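PDB 7ATL: esterase from uncultured bacterium pCosCE1, which hydrolyses carboxylic esters as a family VIII carboxylesterase and also shows promiscuous acyltransferase activity. Local coordinates for residues 142-147 against 248-253. Residues are numbered along the deposited sequence; the frame is centred on the assembly and turned at random.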
loop_
_atom_site.group_PDB
_atom_site.type_symbol
_atom_site.label_atom_id
_atom_site.label_comp_id
_atom_site.label_asym_id
_atom_site.label_seq_id
_atom_site.Cartn_x
_atom_site.Cartn_y
_atom_site.Cartn_z
ATOM N N MET A 142 12.109 -2.018 1.415
ATOM C CA MET A 142 12.276 -0.568 1.752
ATOM C C MET A 142 13.706 -0.209 2.183
ATOM O O MET A 142 13.992 1.002 2.327
ATOM C CB MET A 142 11.276 -0.180 2.842
ATOM C CG MET A 142 9.846 -0.182 2.299
ATOM S SD MET A 142 8.608 -0.179 3.608
ATOM C CE MET A 142 8.704 -1.893 4.118
ATOM N N GLU A 143 14.582 -1.210 2.292
ATOM C CA GLU A 143 15.960 -1.099 2.834
ATOM C C GLU A 143 16.979 -1.263 1.702
ATOM O O GLU A 143 16.588 -1.676 0.598
ATOM C CB GLU A 143 16.189 -2.153 3.923
ATOM C CG GLU A 143 16.252 -3.591 3.409
ATOM C CD GLU A 143 14.870 -4.200 3.241
ATOM O OE1 GLU A 143 14.366 -4.742 4.232
ATOM O OE2 GLU A 143 14.278 -4.075 2.134
ATOM N N LEU A 144 18.255 -0.956 1.962
ATOM C CA LEU A 144 19.332 -1.143 0.955
ATOM C C LEU A 144 19.677 -2.635 0.875
ATOM O O LEU A 144 19.611 -3.331 1.896
ATOM C CB LEU A 144 20.552 -0.296 1.327
ATOM C CG LEU A 144 20.347 1.220 1.332
ATOM C CD1 LEU A 144 21.648 1.931 1.666
ATOM C CD2 LEU A 144 19.812 1.724 0.003
ATOM N N SER A 145 19.995 -3.108 -0.320
ATOM C CA SER A 145 20.416 -4.503 -0.576
ATOM C C SER A 145 21.094 -4.583 -1.937
ATOM O O SER A 145 20.882 -3.674 -2.761
ATOM C CB SER A 145 19.253 -5.472 -0.493
ATOM O OG SER A 145 18.699 -5.750 -1.772
ATOM N N SER A 146 21.807 -5.686 -2.169
ATOM C CA SER A 146 22.516 -5.997 -3.431
ATOM C C SER A 146 21.693 -7.003 -4.235
ATOM O O SER A 146 22.194 -7.480 -5.250
ATOM C CB SER A 146 23.888 -6.531 -3.145
ATOM O OG SER A 146 23.797 -7.776 -2.462
ATOM N N LEU A 147 20.478 -7.315 -3.800
ATOM C CA LEU A 147 19.695 -8.423 -4.396
ATOM C C LEU A 147 18.906 -7.931 -5.603
ATOM O O LEU A 147 18.497 -6.748 -5.622
ATOM C CB LEU A 147 18.749 -8.990 -3.345
ATOM C CG LEU A 147 19.421 -9.364 -2.031
ATOM C CD1 LEU A 147 18.381 -9.848 -1.051
ATOM C CD2 LEU A 147 20.506 -10.418 -2.234
ATOM N N GLU A 248 13.121 -1.449 8.749
ATOM C CA GLU A 248 14.364 -0.872 8.187
ATOM C C GLU A 248 13.987 -0.015 6.985
ATOM O O GLU A 248 13.539 -0.587 5.985
ATOM C CB GLU A 248 15.331 -1.985 7.769
ATOM C CG GLU A 248 16.732 -1.466 7.585
ATOM C CD GLU A 248 17.817 -2.428 7.143
ATOM O OE1 GLU A 248 17.647 -3.674 7.243
ATOM O OE2 GLU A 248 18.836 -1.895 6.683
ATOM N N LEU A 249 14.212 1.294 7.065
ATOM C CA LEU A 249 13.868 2.226 5.966
ATOM C C LEU A 249 15.135 2.860 5.409
ATOM O O LEU A 249 16.016 3.235 6.196
ATOM C CB LEU A 249 12.929 3.304 6.496
ATOM C CG LEU A 249 11.557 2.805 6.928
ATOM C CD1 LEU A 249 10.752 3.940 7.589
ATOM C CD2 LEU A 249 10.825 2.198 5.745
ATOM N N ALA A 250 15.186 2.979 4.089
ATOM C CA ALA A 250 16.291 3.598 3.348
ATOM C C ALA A 250 15.686 4.530 2.306
ATOM O O ALA A 250 15.474 4.153 1.156
ATOM C CB ALA A 250 17.175 2.526 2.765
ATOM N N PRO A 251 15.380 5.787 2.699
ATOM C CA PRO A 251 14.821 6.778 1.775
ATOM C C PRO A 251 15.608 7.028 0.478
ATOM O O PRO A 251 14.998 7.480 -0.459
ATOM C CB PRO A 251 14.717 8.049 2.624
ATOM C CG PRO A 251 14.566 7.493 4.020
ATOM C CD PRO A 251 15.487 6.297 4.072
ATOM N N SER A 252 16.882 6.668 0.400
ATOM C CA SER A 252 17.667 6.790 -0.861
ATOM C C SER A 252 17.213 5.736 -1.885
ATOM O O SER A 252 17.432 5.969 -3.081
ATOM C CB SER A 252 19.154 6.716 -0.608
ATOM O OG SER A 252 19.552 5.409 -0.219
ATOM N N ARG A 253 16.629 4.613 -1.446
ATOM C CA ARG A 253 16.259 3.487 -2.345
ATOM C C ARG A 253 15.439 3.996 -3.539
ATOM O O ARG A 253 15.716 3.566 -4.681
ATOM C CB ARG A 253 15.476 2.436 -1.560
ATOM C CG ARG A 253 15.307 1.109 -2.287
ATOM C CD ARG A 253 14.453 0.156 -1.480
ATOM N NE ARG A 253 14.601 -1.218 -1.919
ATOM C CZ ARG A 253 14.022 -1.729 -2.995
ATOM N NH1 ARG A 253 13.252 -0.976 -3.773
ATOM N NH2 ARG A 253 14.218 -3.007 -3.279
HETATM O O HOH W 1 12.458 -2.788 5.008
HETATM O O HOH W 2 17.348 -3.257 -2.084
HETATM O O HOH W 3 15.106 -4.082 -0.551
HETATM O O HOH W 4 19.030 -0.046 4.821
#
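Two hydrogen bonds hold loop 142-147 to residues just beyond strand 246-249, at Ala250 and Arg253. Ala250 N donates to Met142 O at 2.9 Å, bent at the hydrogen (138°) and arriving from above the carbonyl plane. Arg253 NE reaches Glu143 O at 3.2 Å, the oxygen lying at the edge of the guanidinium and in its plane. Arginine suits this place because its chain, CG anti to the backbone N (chi1 -167°) and extended as far as NE, reaches from the turn to the loop, while NH2 still bonds to Tyr260 O. One water bridges NH2 to both Glu143 O and Glu143 OE2.

Glu143 and Glu248 cross at about a right angle, Glu143 CB sitting 3.6 Å from Glu248 CD. Their OE1 atoms approach to 4.6 Å, which would probably be unfavourable alone; Arg124, salt-bridged to both, probably compensates. With Glu143 bent at chi2 (-84°), its OE1 and OE2 accept from Asp140 N and Gly141 N respectively.

In this beta-lactamase-like fold the contact ties the two-stranded antiparallel hairpin of 235-238 and 246-249 to the loop between helices 132-136 and 149-157. The side chain of Met142 lies near, without touching, a probable SxxK site (Ser65, Lys68, Tyr123).

Apolar packing continues the seam. The side chains of Leu249 and Met142 lie side by side, pointing the same way, with Leu249 CD2 3.8 Å from Met142 CB and near SD. Ala250 has a methyl small enough to lie 3.7 Å from Leu144 CG. At the more exposed margin, Leu144 CD2 makes a van der Waals contact with the hydroxyl oxygen of Ser252.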